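Local coordinates for protein extracellular ligand-binding receptor (PDB 4ZPJ) that probably binds a small solute outside the membrane and delivers it to an ABC transporter, as substrate-binding proteins of the leucine-binding family do, at residues R56-T62 with H122-T128; S165-F169 with L366-K370; N175-A180 with E207-F212; A183-E188 with R215-G221; S387-T393 with D417-L421. All blocks are in the same frame, centred on the assembly; numbering follows the deposited sequence.

The five contacts sample both lobes of a two-lobed binding protein and the region between them. Interactions 1 and 2, with centres about 15 Å apart, meet the same sheet in the first lobe. Interactions 3 and 4 share helix 203-218 in the second lobe, about 12 Å apart between centres, while interactions 1 and 4 are separated by about 37 Å. Interaction 5 lies between these groups: Gln388 NE2 reaches Leu168 O of interaction 2 at 2.8 Å, and Gln177 NE2 of interaction 3 reaches Pro390 O at 2.9 Å. No solute is bound in the model, but zinc ions are held by Glu188 in interaction 4 and by Asp417 and Asp419 in interaction 5.

Interaction 1: residues R56-T62 with H122-T128; sequences RIGVLLT and HLIAGIT
Between Arg56 and Leu61 the backbone runs in the same direction as His122 to Ile127, and the axes of strands 56-61 and 123-126 approach to 4.6 Å with a twist of 30°. Donors and acceptors alternate as in any parallel ladder. Gly58 N gives to Leu123 O at 2.8 Å, and Gly58 O takes Ala125 N at 2.9 Å. One step on, Leu60 N meets Ala125 O at 3.0 Å, before Leu60 O receives Ile127 N at 2.8 Å. This last backbone-to-backbone bond spans Gly126, whose bare CA lets a methyl of Leu61 settle on the backbone, CD2 lying 3.7 Å from Gly126 CA.

The ladder belongs to the Rossmann-like sheet of a type I periplasmic binding lobe: strand 55-61 lies between 92-100 and 123-126, giving the familiar 2-1-3 order. On one face Ile57 and Leu123 lie side by side, joined by Val59 and Ala125. Ile124 projects from the other face, onto Leu115 of helix 105-117.

The two ends of the pair differ in chemistry. At the entry, Arg56 is bent at chi3 (-50°), which brings its guanidinium up to His122, whose CE1 lies over one face of the guanidinium, the planes 53° apart. Arg56 NH2 and His122 NE2, 3.1 Å apart, meet at too poor an angle to bond; Arg56 N gives a weak bond to His122 ND1, and Arg56 NE gives to Arg120 O. At the exit, Thr128 OG1 accepts Thr62 N in a bond of 2.8 Å, and the hydroxyl of Thr62 pairs with Ser101.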
# COMPACT_ATOMS: atom_id res chain seq x y z
N ARG A 56 -10.37 11.14 -21.09
CA ARG A 56 -8.93 11.02 -21.02
C ARG A 56 -8.39 10.98 -19.60
O ARG A 56 -8.54 11.91 -18.82
CB ARG A 56 -8.28 12.15 -21.79
CG ARG A 56 -8.32 12.00 -23.31
CD ARG A 56 -7.67 13.21 -24.01
NE ARG A 56 -8.23 14.47 -23.50
CZ ARG A 56 -9.34 15.07 -23.94
NH1 ARG A 56 -10.02 14.55 -24.96
NH2 ARG A 56 -9.77 16.21 -23.35
N ILE A 57 -7.70 9.91 -19.28
CA ILE A 57 -7.18 9.67 -18.00
C ILE A 57 -5.67 9.48 -18.00
O ILE A 57 -5.15 8.57 -18.64
CB ILE A 57 -7.79 8.40 -17.45
CG1 ILE A 57 -9.30 8.58 -17.34
CG2 ILE A 57 -7.18 8.13 -16.09
CD1 ILE A 57 -10.02 7.30 -17.02
N GLY A 58 -4.98 10.32 -17.26
CA GLY A 58 -3.53 10.24 -17.20
C GLY A 58 -3.11 9.24 -16.17
O GLY A 58 -3.77 9.11 -15.15
N VAL A 59 -2.05 8.52 -16.43
CA VAL A 59 -1.49 7.63 -15.44
C VAL A 59 -0.02 7.94 -15.35
O VAL A 59 0.73 7.84 -16.36
CB VAL A 59 -1.68 6.17 -15.86
CG1 VAL A 59 -1.02 5.22 -14.85
CG2 VAL A 59 -3.16 5.89 -16.03
N LEU A 60 0.39 8.35 -14.16
CA LEU A 60 1.82 8.68 -13.93
C LEU A 60 2.34 7.61 -12.99
O LEU A 60 1.85 7.47 -11.85
CB LEU A 60 1.95 10.04 -13.23
CG LEU A 60 3.40 10.48 -12.94
CD1 LEU A 60 4.04 10.98 -14.23
CD2 LEU A 60 3.47 11.59 -11.91
N LEU A 61 3.31 6.83 -13.44
CA LEU A 61 3.82 5.74 -12.60
C LEU A 61 5.31 5.64 -12.76
O LEU A 61 5.87 6.14 -13.75
CB LEU A 61 3.10 4.42 -12.95
CG LEU A 61 1.67 4.25 -12.37
CD1 LEU A 61 0.98 2.99 -12.91
CD2 LEU A 61 1.65 4.21 -10.86
N THR A 62 5.97 4.99 -11.79
CA THR A 62 7.37 4.64 -11.94
C THR A 62 7.39 3.28 -12.53
O THR A 62 6.99 2.31 -11.85
CB THR A 62 8.15 4.62 -10.62
OG1 THR A 62 8.27 5.94 -10.14
CG2 THR A 62 9.52 4.06 -10.82
N HIS A 122 -8.46 14.51 -17.91
CA HIS A 122 -9.50 14.96 -16.99
C HIS A 122 -9.28 14.46 -15.57
O HIS A 122 -9.95 14.90 -14.65
CB HIS A 122 -10.84 14.45 -17.53
CG HIS A 122 -11.16 14.94 -18.91
ND1 HIS A 122 -11.57 14.09 -19.92
CD2 HIS A 122 -11.08 16.17 -19.47
CE1 HIS A 122 -11.77 14.79 -21.03
NE2 HIS A 122 -11.48 16.05 -20.78
N LEU A 123 -8.33 13.53 -15.41
CA LEU A 123 -8.07 12.85 -14.17
C LEU A 123 -6.67 12.22 -14.23
O LEU A 123 -6.27 11.73 -15.27
CB LEU A 123 -9.16 11.77 -13.96
CG LEU A 123 -8.99 10.97 -12.67
CD1 LEU A 123 -10.31 10.54 -12.04
CD2 LEU A 123 -8.11 9.76 -12.91
N ILE A 124 -5.96 12.17 -13.10
CA ILE A 124 -4.66 11.49 -13.03
C ILE A 124 -4.68 10.44 -11.95
O ILE A 124 -5.16 10.69 -10.86
CB ILE A 124 -3.53 12.50 -12.79
CG1 ILE A 124 -3.09 13.13 -14.14
CG2 ILE A 124 -2.27 11.86 -12.20
CD1 ILE A 124 -2.12 14.25 -13.95
N ALA A 125 -4.16 9.25 -12.27
CA ALA A 125 -4.04 8.15 -11.30
C ALA A 125 -2.58 7.77 -11.21
O ALA A 125 -1.83 7.93 -12.18
CB ALA A 125 -4.87 6.95 -11.73
N GLY A 126 -2.18 7.27 -10.06
CA GLY A 126 -0.86 6.71 -9.92
C GLY A 126 -0.05 7.35 -8.81
O GLY A 126 -0.54 7.44 -7.63
N ILE A 127 1.19 7.73 -9.18
CA ILE A 127 2.20 8.30 -8.32
C ILE A 127 2.85 7.28 -7.39
O ILE A 127 2.31 6.90 -6.30
CB ILE A 127 1.71 9.48 -7.51
CG1 ILE A 127 0.94 10.45 -8.43
CG2 ILE A 127 2.92 10.10 -6.82
CD1 ILE A 127 0.52 11.72 -7.73
N THR A 128 4.01 6.82 -7.82
CA THR A 128 4.63 5.70 -7.18
C THR A 128 5.42 6.14 -5.94
O THR A 128 5.23 5.56 -4.92
CB THR A 128 5.53 4.94 -8.19
OG1 THR A 128 4.71 4.56 -9.29
CG2 THR A 128 6.17 3.68 -7.56

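Interaction 2: residues S165-F169 with L366-K370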
# COMPACT_ATOMS: atom_id res chain seq x y z
N SER A 165 -5.90 18.32 -0.09
CA SER A 165 -6.69 19.15 -1.00
C SER A 165 -7.88 18.34 -1.47
O SER A 165 -7.78 17.12 -1.58
CB SER A 165 -5.76 19.54 -2.21
OG SER A 165 -6.49 19.87 -3.37
N PRO A 166 -8.99 18.99 -1.80
CA PRO A 166 -10.15 18.25 -2.38
C PRO A 166 -9.86 17.60 -3.73
O PRO A 166 -10.56 16.69 -4.12
CB PRO A 166 -11.22 19.30 -2.55
CG PRO A 166 -10.64 20.62 -2.15
CD PRO A 166 -9.23 20.43 -1.65
N TYR A 167 -8.81 18.03 -4.42
CA TYR A 167 -8.42 17.37 -5.65
C TYR A 167 -7.62 16.07 -5.43
O TYR A 167 -7.53 15.28 -6.34
CB TYR A 167 -7.67 18.34 -6.58
CG TYR A 167 -8.55 19.49 -6.98
CD1 TYR A 167 -9.51 19.33 -7.96
CD2 TYR A 167 -8.42 20.73 -6.40
CE1 TYR A 167 -10.35 20.37 -8.32
CE2 TYR A 167 -9.26 21.78 -6.75
CZ TYR A 167 -10.23 21.59 -7.70
OH TYR A 167 -11.06 22.63 -8.06
N LEU A 168 -7.10 15.82 -4.22
CA LEU A 168 -6.26 14.64 -3.95
C LEU A 168 -6.98 13.55 -3.15
O LEU A 168 -7.52 13.82 -2.10
CB LEU A 168 -5.00 15.03 -3.17
CG LEU A 168 -4.22 16.19 -3.80
CD1 LEU A 168 -3.04 16.62 -2.92
CD2 LEU A 168 -3.76 15.81 -5.19
N PHE A 169 -6.98 12.35 -3.70
CA PHE A 169 -7.51 11.18 -3.07
C PHE A 169 -6.43 10.15 -3.00
O PHE A 169 -5.59 10.08 -3.91
CB PHE A 169 -8.67 10.60 -3.91
CG PHE A 169 -9.85 11.52 -4.06
CD1 PHE A 169 -9.83 12.56 -5.00
CD2 PHE A 169 -10.97 11.32 -3.33
CE1 PHE A 169 -10.92 13.42 -5.13
CE2 PHE A 169 -12.11 12.15 -3.48
CZ PHE A 169 -12.07 13.20 -4.38
N LEU A 366 -15.77 15.28 -8.48
CA LEU A 366 -15.25 15.27 -7.12
C LEU A 366 -16.23 14.81 -6.09
O LEU A 366 -15.82 14.08 -5.16
CB LEU A 366 -14.79 16.64 -6.68
CG LEU A 366 -13.62 17.26 -7.44
CD1 LEU A 366 -13.35 18.61 -6.78
CD2 LEU A 366 -12.39 16.41 -7.35
N GLU A 367 -17.49 15.26 -6.21
CA GLU A 367 -18.52 14.84 -5.31
C GLU A 367 -18.75 13.36 -5.53
O GLU A 367 -18.96 12.63 -4.55
CB GLU A 367 -19.84 15.66 -5.43
CG GLU A 367 -19.69 17.21 -5.37
CD GLU A 367 -20.82 17.99 -4.67
OE1 GLU A 367 -20.89 17.92 -3.42
OE2 GLU A 367 -21.60 18.75 -5.34
N ALA A 368 -18.68 12.86 -6.78
CA ALA A 368 -18.87 11.41 -6.99
C ALA A 368 -17.69 10.57 -6.39
O ALA A 368 -17.90 9.56 -5.69
CB ALA A 368 -19.14 11.06 -8.46
N LEU A 369 -16.46 11.02 -6.60
CA LEU A 369 -15.30 10.34 -5.97
C LEU A 369 -15.43 10.31 -4.46
O LEU A 369 -15.22 9.25 -3.86
CB LEU A 369 -14.00 11.00 -6.33
CG LEU A 369 -13.64 10.80 -7.77
CD1 LEU A 369 -12.72 11.92 -8.22
CD2 LEU A 369 -12.98 9.44 -8.00
N LYS A 370 -15.80 11.44 -3.83
CA LYS A 370 -15.97 11.45 -2.38
C LYS A 370 -16.97 10.38 -1.87
O LYS A 370 -16.81 9.84 -0.75
CB LYS A 370 -16.44 12.81 -1.84
CG LYS A 370 -15.37 13.87 -1.80
CD LYS A 370 -15.69 15.01 -0.82
CE LYS A 370 -15.10 14.65 0.53
NZ LYS A 370 -15.71 15.45 1.62
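Leu369 sets its CB over the face of the Phe169 ring, a CH-pi contact of 3.9 Å from CB to the ring centroid and 30° off the normal. The same ring presents its edge to the helix backbone, with Phe169 CZ 3.9 Å from Leu366 O, a carbonyl already engaged by Lys370 N within the helix. One ring thus touches both a side chain and a backbone carbonyl of a single helical turn.

Leu366 forks beside it. Its CD1 touches Tyr167 CE1 at 3.8 Å, while CD2 comes within 3.7 Å of Pro166 O and also meets Phe169 CE1 at 4.0 Å. The chain ahead of the strand is tightly folded: a type I turn is closed by Leu168 N on Ser165 O at 3.0 Å, and Ser165 OG accepts Tyr167 N at 3.1 Å, forming an ST turn. Phe169 CG lies beside the backbone N, anti to the carbonyl carbon (chi1 -63°), and its CB points to the helix.

In the next shell, Gln388 NE2 binds both Pro166 O and Leu168 O, Lys370 NZ gives to Pro385 O, and Phe383 meets the Phe169 ring. Helix 362-371 lies beside strand 168-170, an outermost strand of the six-stranded sheet. Leu369 continues inward to Ile148 of strand 147-149 and to Val347 and Ala351 of helix 336-354, whereas Leu168 packs on helix 130-142.

Interaction 3: residues N175-A180 with E207-F212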
# COMPACT_ATOMS: atom_id res chain seq x y z
N ASN A 175 1.53 5.67 4.96
CA ASN A 175 2.52 4.75 5.56
C ASN A 175 2.19 4.40 6.99
O ASN A 175 1.92 5.27 7.80
CB ASN A 175 3.91 5.39 5.59
CG ASN A 175 4.50 5.49 4.22
OD1 ASN A 175 4.33 4.61 3.44
ND2 ASN A 175 5.10 6.59 3.92
N GLY A 176 2.27 3.13 7.28
CA GLY A 176 1.93 2.60 8.57
C GLY A 176 0.50 2.11 8.77
O GLY A 176 0.18 1.46 9.79
N GLN A 177 -0.39 2.44 7.85
CA GLN A 177 -1.84 2.24 8.09
C GLN A 177 -2.23 0.75 8.14
O GLN A 177 -3.16 0.41 8.83
CB GLN A 177 -2.65 3.00 7.01
CG GLN A 177 -4.17 2.90 7.09
CD GLN A 177 -4.92 3.75 6.06
OE1 GLN A 177 -4.30 4.42 5.28
NE2 GLN A 177 -6.27 3.70 6.07
N TYR A 178 -1.56 -0.12 7.39
CA TYR A 178 -1.90 -1.53 7.43
C TYR A 178 -1.08 -2.30 8.48
O TYR A 178 -1.49 -3.37 8.89
CB TYR A 178 -1.87 -2.18 6.03
CG TYR A 178 -0.60 -2.12 5.32
CD1 TYR A 178 0.43 -2.98 5.70
CD2 TYR A 178 -0.39 -1.22 4.28
CE1 TYR A 178 1.66 -2.91 5.08
CE2 TYR A 178 0.83 -1.16 3.65
CZ TYR A 178 1.85 -2.02 4.06
OH TYR A 178 3.09 -2.06 3.49
N ASP A 179 0.01 -1.71 8.96
CA ASP A 179 0.76 -2.26 10.07
C ASP A 179 0.27 -1.86 11.47
O ASP A 179 0.46 -2.61 12.43
CB ASP A 179 2.25 -1.95 9.88
CG ASP A 179 2.83 -2.70 8.67
OD1 ASP A 179 2.39 -3.88 8.49
OD2 ASP A 179 3.68 -2.12 7.90
N ALA A 180 -0.33 -0.70 11.62
CA ALA A 180 -0.69 -0.23 12.93
C ALA A 180 -1.64 -1.19 13.65
O ALA A 180 -1.46 -1.42 14.83
CB ALA A 180 -1.32 1.12 12.80
N GLU A 207 8.10 6.64 9.24
CA GLU A 207 6.65 6.83 9.37
C GLU A 207 5.97 5.56 9.80
O GLU A 207 5.00 5.64 10.57
CB GLU A 207 6.04 7.35 8.07
CG GLU A 207 6.55 8.76 7.69
CD GLU A 207 5.91 9.36 6.44
OE1 GLU A 207 5.04 8.70 5.79
OE2 GLU A 207 6.27 10.52 6.13
N GLU A 208 6.44 4.41 9.31
CA GLU A 208 5.93 3.09 9.77
C GLU A 208 6.25 2.80 11.25
O GLU A 208 5.41 2.24 11.99
CB GLU A 208 6.53 2.00 8.95
CG GLU A 208 6.06 1.96 7.51
CD GLU A 208 4.89 0.97 7.26
OE1 GLU A 208 4.57 0.17 8.19
OE2 GLU A 208 4.35 0.97 6.11
N MSE A 209 7.46 3.18 11.69
CA MSE A 209 7.82 3.02 13.11
C MSE A 209 6.90 3.87 13.96
O MSE A 209 6.37 3.41 14.99
CB MSE A 209 9.30 3.33 13.39
CG MSE A 209 10.11 2.14 12.91
SE MSE A 209 12.01 2.21 13.49
CE MSE A 209 12.45 4.03 12.95
N ALA A 210 6.68 5.10 13.53
CA ALA A 210 5.87 6.05 14.29
C ALA A 210 4.43 5.63 14.37
O ALA A 210 3.79 5.86 15.38
CB ALA A 210 5.98 7.44 13.67
N ALA A 211 3.92 4.98 13.33
CA ALA A 211 2.53 4.60 13.31
C ALA A 211 2.36 3.39 14.22
O ALA A 211 1.39 3.30 14.95
CB ALA A 211 2.08 4.32 11.88
N PHE A 212 3.35 2.50 14.20
CA PHE A 212 3.31 1.33 15.05
C PHE A 212 3.40 1.71 16.52
O PHE A 212 2.64 1.22 17.33
CB PHE A 212 4.41 0.35 14.72
CG PHE A 212 4.17 -1.02 15.29
CD1 PHE A 212 4.50 -1.32 16.61
CD2 PHE A 212 3.54 -2.01 14.52
CE1 PHE A 212 4.27 -2.57 17.14
CE2 PHE A 212 3.34 -3.28 15.04
CZ PHE A 212 3.69 -3.55 16.35
O HOH W 1 4.73 1.99 3.84
O HOH W 2 1.43 0.04 6.77
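Glu208 reaches from its helix into the loop 175-180, where Asp179 and the peptide N of Gly176 await its carboxylate. Beyond CB, CG lies 4.0 Å from Gly176 N; the bend at chi2 (-95°) then brings CD, and with it the carboxylate, up to that peptide N. OE1 comes to 2.5 Å from Asp179 OD2, with the two carboxylate planes 57° apart. OE2 takes a weak bond from Gly176 N at 3.2 Å and is also reached by two waters. The first water donates to Asn175 OD1 as well, at 2.7 Å; the second accepts Tyr178 N and lies 3.1 Å above the centre of the Tyr178 ring.

Beside this core, Asn175 ND2 gives to Glu207 OE1 at 2.8 Å, meeting that oxygen from above the carboxylate plane. Ala211 packs its CB on Gly176 CA at 3.7 Å, bringing loop and helix close together. The loop follows strand 168-170 and leads into helix 180-188, in the chain's passage from the first lobe's sheet to the second lobe; Phe254 and Phe256 of strand 252-256 also line Glu208.

Asp179 is itself positioned by Ser284 OG and Gly285 N. Two buried acids so close would repel if both were ionised, and the short oxygen-oxygen distance suggests that one of them holds a proton and donates it to the other, so that the pKa of the acid that keeps it is probably raised.

Interaction 4: residues A183-E188 with R215-G221. With ZN (zinc ion), chain E.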
# COMPACT_ATOMS: atom_id res chain seq x y z
N ALA A 183 -0.21 -3.76 15.94
CA ALA A 183 0.24 -3.34 17.25
C ALA A 183 -0.87 -3.57 18.26
O ALA A 183 -0.61 -4.00 19.38
CB ALA A 183 0.62 -1.88 17.24
N ASP A 184 -2.11 -3.28 17.86
CA ASP A 184 -3.26 -3.69 18.69
C ASP A 184 -3.29 -5.18 18.89
O ASP A 184 -3.49 -5.63 19.99
CB ASP A 184 -4.60 -3.23 18.06
CG ASP A 184 -4.68 -1.73 18.00
OD1 ASP A 184 -4.85 -1.08 19.06
OD2 ASP A 184 -4.47 -1.16 16.94
N TYR A 185 -3.10 -5.93 17.82
CA TYR A 185 -3.08 -7.37 17.93
C TYR A 185 -1.99 -7.85 18.88
O TYR A 185 -2.21 -8.75 19.67
CB TYR A 185 -2.84 -7.99 16.56
CG TYR A 185 -3.08 -9.47 16.52
CD1 TYR A 185 -4.37 -9.98 16.44
CD2 TYR A 185 -2.01 -10.36 16.57
CE1 TYR A 185 -4.60 -11.35 16.40
CE2 TYR A 185 -2.22 -11.72 16.55
CZ TYR A 185 -3.53 -12.21 16.48
OH TYR A 185 -3.77 -13.56 16.44
N ALA A 186 -0.82 -7.23 18.79
CA ALA A 186 0.33 -7.60 19.65
C ALA A 186 0.02 -7.40 21.13
O ALA A 186 0.38 -8.24 21.98
CB ALA A 186 1.54 -6.75 19.28
N TYR A 187 -0.62 -6.27 21.44
CA TYR A 187 -0.99 -5.93 22.81
C TYR A 187 -2.19 -6.76 23.27
O TYR A 187 -2.11 -7.43 24.31
CB TYR A 187 -1.36 -4.45 22.94
CG TYR A 187 -1.49 -4.03 24.40
CD1 TYR A 187 -2.69 -4.15 25.10
CD2 TYR A 187 -0.41 -3.51 25.08
CE1 TYR A 187 -2.77 -3.76 26.44
CE2 TYR A 187 -0.48 -3.13 26.40
CZ TYR A 187 -1.66 -3.26 27.07
OH TYR A 187 -1.70 -2.85 28.37
N GLU A 188 -3.29 -6.65 22.53
CA GLU A 188 -4.59 -7.21 22.97
C GLU A 188 -4.62 -8.74 22.94
O GLU A 188 -5.11 -9.34 23.85
CB GLU A 188 -5.75 -6.72 22.10
CG GLU A 188 -5.88 -5.23 21.91
CD GLU A 188 -6.21 -4.47 23.18
OE1 GLU A 188 -6.34 -3.22 23.11
OE2 GLU A 188 -6.37 -5.11 24.24
N ARG A 215 0.05 3.40 17.96
CA ARG A 215 -0.99 2.45 18.37
C ARG A 215 -0.57 1.58 19.52
O ARG A 215 -1.41 1.20 20.34
CB ARG A 215 -1.36 1.46 17.26
CG ARG A 215 -1.99 2.01 16.02
CD ARG A 215 -3.32 2.66 16.24
NE ARG A 215 -4.33 1.76 16.76
CZ ARG A 215 -5.61 2.10 16.91
NH1 ARG A 215 -5.99 3.32 16.57
NH2 ARG A 215 -6.50 1.24 17.41
N PHE A 216 0.72 1.21 19.58
CA PHE A 216 1.14 0.26 20.61
C PHE A 216 1.11 1.03 21.86
O PHE A 216 0.72 0.51 22.89
CB PHE A 216 2.52 -0.37 20.29
CG PHE A 216 2.94 -1.50 21.20
CD1 PHE A 216 2.23 -2.67 21.26
CD2 PHE A 216 4.08 -1.40 21.97
CE1 PHE A 216 2.61 -3.71 22.11
CE2 PHE A 216 4.51 -2.43 22.81
CZ PHE A 216 3.77 -3.59 22.88
N GLU A 217 1.48 2.31 21.79
CA GLU A 217 1.52 3.16 22.99
C GLU A 217 0.12 3.49 23.50
O GLU A 217 -0.12 3.46 24.68
CB GLU A 217 2.34 4.45 22.78
CG GLU A 217 3.83 4.20 22.84
CD GLU A 217 4.70 5.44 22.69
OE1 GLU A 217 4.18 6.53 22.39
OE2 GLU A 217 5.91 5.31 22.85
N GLN A 218 -0.79 3.79 22.59
CA GLN A 218 -2.19 4.00 22.95
C GLN A 218 -2.83 2.81 23.60
O GLN A 218 -3.66 3.00 24.45
CB GLN A 218 -3.00 4.37 21.72
CG GLN A 218 -2.65 5.76 21.23
CD GLN A 218 -3.41 6.23 20.00
OE1 GLN A 218 -4.12 5.46 19.33
NE2 GLN A 218 -3.27 7.53 19.71
N ALA A 219 -2.46 1.56 23.24
CA ALA A 219 -3.06 0.41 23.96
C ALA A 219 -2.47 0.18 25.33
O ALA A 219 -2.98 -0.65 26.08
CB ALA A 219 -2.97 -0.87 23.16
N GLY A 220 -1.41 0.93 25.66
CA GLY A 220 -0.72 0.74 26.94
C GLY A 220 0.64 0.05 26.84
O GLY A 220 1.23 -0.23 27.85
N GLY A 221 1.16 -0.20 25.64
CA GLY A 221 2.47 -0.86 25.52
C GLY A 221 3.60 0.15 25.59
O GLY A 221 3.39 1.34 25.62
ZN ZN E . -6.71 -2.06 24.79
O HOH W 3 -4.30 1.12 20.06
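Ala183 and Phe216 open the apolar centre, with their CB atoms 3.9 Å apart. Here helices 180-188 and 203-218, the two that flank strand 194-200 in the sequence, pack against each other in the alpha/beta layering of the second lobe, and Met195 of that strand touches both Ala186 and Phe216. The Phe216 ring has Ala183 O at its edge and Gly221 CA over one face, while its CE1 abuts Tyr187 CB.

Tyr187 extends the core toward the end of the second helix. Its CG is anti to the backbone N (chi1 -169°), which turns the ring over Ala219, whose CB makes a CH-pi contact 4.0 Å from the centroid. Ala219 O stands 3.0 Å above the same ring plane, displaced toward the rim. The helix end that delivers these atoms is a Schellman motif: Gly220 has positive phi, and Gly221 N reaches back to Phe216 O at 2.9 Å. Arg193 adds a cation-pi partner to Tyr187.

Outward, polarity takes over. Arg215 NE meets the syn lone pair of Asp184 OD2 at 2.9 Å in a salt bridge, with NH2 adding weaker bonds to both oxygens. The carboxylate and guanidinium planes stand 68° apart. A water donates to Asp184 OD1 and to Arg215 O, and Arg215 NH1 turns to Ser422 O. Farther out, the exposed Glu188 binds a zinc ion through OE1, at 2.1 Å.

Interaction 5: residues S387-T393 with D417-L421. With ZN (zinc ion), chain D; ZN (zinc ion), chain C.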
# COMPACT_ATOMS: atom_id res chain seq x y z
N SER A 387 -9.79 13.56 5.08
CA SER A 387 -8.43 13.32 4.54
C SER A 387 -8.42 12.89 3.08
O SER A 387 -7.43 13.07 2.34
CB SER A 387 -7.70 12.28 5.35
OG SER A 387 -8.24 10.95 5.22
N GLN A 388 -9.54 12.31 2.66
CA GLN A 388 -9.68 11.66 1.35
C GLN A 388 -8.68 10.55 1.15
O GLN A 388 -8.35 10.19 0.04
CB GLN A 388 -9.67 12.67 0.22
CG GLN A 388 -10.83 13.62 0.37
CD GLN A 388 -11.12 14.49 -0.81
OE1 GLN A 388 -12.18 15.08 -0.89
NE2 GLN A 388 -10.16 14.61 -1.70
N GLY A 389 -8.24 9.97 2.27
CA GLY A 389 -7.42 8.77 2.25
C GLY A 389 -8.42 7.64 2.50
O GLY A 389 -9.65 7.88 2.56
N PRO A 390 -7.92 6.41 2.59
CA PRO A 390 -8.78 5.23 2.66
C PRO A 390 -9.32 4.93 4.01
O PRO A 390 -8.63 5.07 4.98
CB PRO A 390 -7.83 4.09 2.30
CG PRO A 390 -6.71 4.70 1.60
CD PRO A 390 -6.53 6.03 2.30
N VAL A 391 -10.59 4.55 4.05
CA VAL A 391 -11.24 4.01 5.21
C VAL A 391 -11.60 2.57 4.75
O VAL A 391 -12.47 2.37 3.92
CB VAL A 391 -12.51 4.77 5.58
CG1 VAL A 391 -13.24 4.12 6.75
CG2 VAL A 391 -12.18 6.20 5.97
N THR A 392 -10.88 1.59 5.25
CA THR A 392 -10.86 0.27 4.64
C THR A 392 -10.61 -0.86 5.66
O THR A 392 -10.32 -0.63 6.84
CB THR A 392 -9.79 0.29 3.55
OG1 THR A 392 -10.00 -0.79 2.66
CG2 THR A 392 -8.28 0.35 4.14
N THR A 393 -10.73 -2.10 5.19
CA THR A 393 -10.62 -3.26 6.05
C THR A 393 -9.15 -3.67 6.00
O THR A 393 -8.61 -3.85 4.92
CB THR A 393 -11.60 -4.37 5.58
OG1 THR A 393 -12.96 -3.93 5.77
CG2 THR A 393 -11.40 -5.69 6.34
N ASP A 417 -13.00 -0.58 8.58
CA ASP A 417 -13.15 0.86 8.73
C ASP A 417 -11.96 1.48 9.45
O ASP A 417 -12.08 2.38 10.27
CB ASP A 417 -14.45 1.19 9.42
CG ASP A 417 -15.67 0.54 8.70
OD1 ASP A 417 -16.23 1.06 7.75
OD2 ASP A 417 -16.15 -0.47 9.19
N PHE A 418 -10.79 1.02 9.08
CA PHE A 418 -9.59 1.59 9.62
C PHE A 418 -9.10 2.75 8.72
O PHE A 418 -8.75 2.56 7.56
CB PHE A 418 -8.56 0.52 9.75
CG PHE A 418 -7.47 0.88 10.72
CD1 PHE A 418 -7.70 0.82 12.10
CD2 PHE A 418 -6.25 1.32 10.26
CE1 PHE A 418 -6.68 1.15 12.97
CE2 PHE A 418 -5.25 1.70 11.12
CZ PHE A 418 -5.45 1.60 12.47
N ASP A 419 -9.12 3.96 9.28
CA ASP A 419 -8.77 5.13 8.50
C ASP A 419 -7.31 5.56 8.66
O ASP A 419 -6.57 4.97 9.47
CB ASP A 419 -9.70 6.30 8.79
CG ASP A 419 -9.67 6.78 10.22
OD1 ASP A 419 -8.60 6.89 10.86
OD2 ASP A 419 -10.78 7.09 10.69
N ASP A 420 -6.91 6.58 7.91
CA ASP A 420 -5.52 7.01 7.90
C ASP A 420 -5.22 8.09 8.97
O ASP A 420 -4.21 8.76 8.92
CB ASP A 420 -5.09 7.45 6.48
CG ASP A 420 -5.89 8.62 5.95
OD1 ASP A 420 -6.97 8.92 6.49
OD2 ASP A 420 -5.46 9.22 4.93
N LEU A 421 -6.07 8.22 9.96
CA LEU A 421 -5.89 9.28 10.91
C LEU A 421 -5.77 8.73 12.30
O LEU A 421 -5.66 9.49 13.21
CB LEU A 421 -7.10 10.19 10.88
CG LEU A 421 -7.40 10.98 9.62
CD1 LEU A 421 -8.79 11.60 9.75
CD2 LEU A 421 -6.35 12.05 9.48
ZN ZN D . -17.41 -0.38 7.06
ZN ZN C . -11.18 7.54 12.72
O HOH W 4 -14.02 -1.56 5.98
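Asp417 and Phe418 both face Thr392, a G1 beta bulge at the open end of the hairpin formed by strands 390-401 and 407-418. Asp417 takes the positive phi (54°) of such a bulge, and the chain turns a corner there. Phe418 N still gives to Thr392 O at 2.8 Å, but the return bond is skewed: Thr392 N stands 51° above the carbonyl plane of Phe418 O, at 3.3 Å. Val391 straddles the bend, its CG1 against Asp417 CA and its CG2 3.8 Å from Asp419 CB.

Beyond the bulge the regular backbone bonds give way to side-chain ones. Ser387 OG donates to the syn lone pair of Asp420 OD1 at 2.7 Å, while accepting Gly389 N at 3.1 Å in an ST turn. Asp420 OD2 is met by Thr158 OG1, and Gln177 NE2 bonds to both Pro390 O and Phe418 O, tying the hairpin to the loop 175-180.

The acids at the bend also carry metal. Asp419 OD2 binds one zinc ion at 2.1 Å, while its OD1 accepts Leu421 N in an Asx turn. Asp417 grips another with both oxygens, unevenly: OD1 at 2.0 Å from the zinc and OD2 at 2.5 Å.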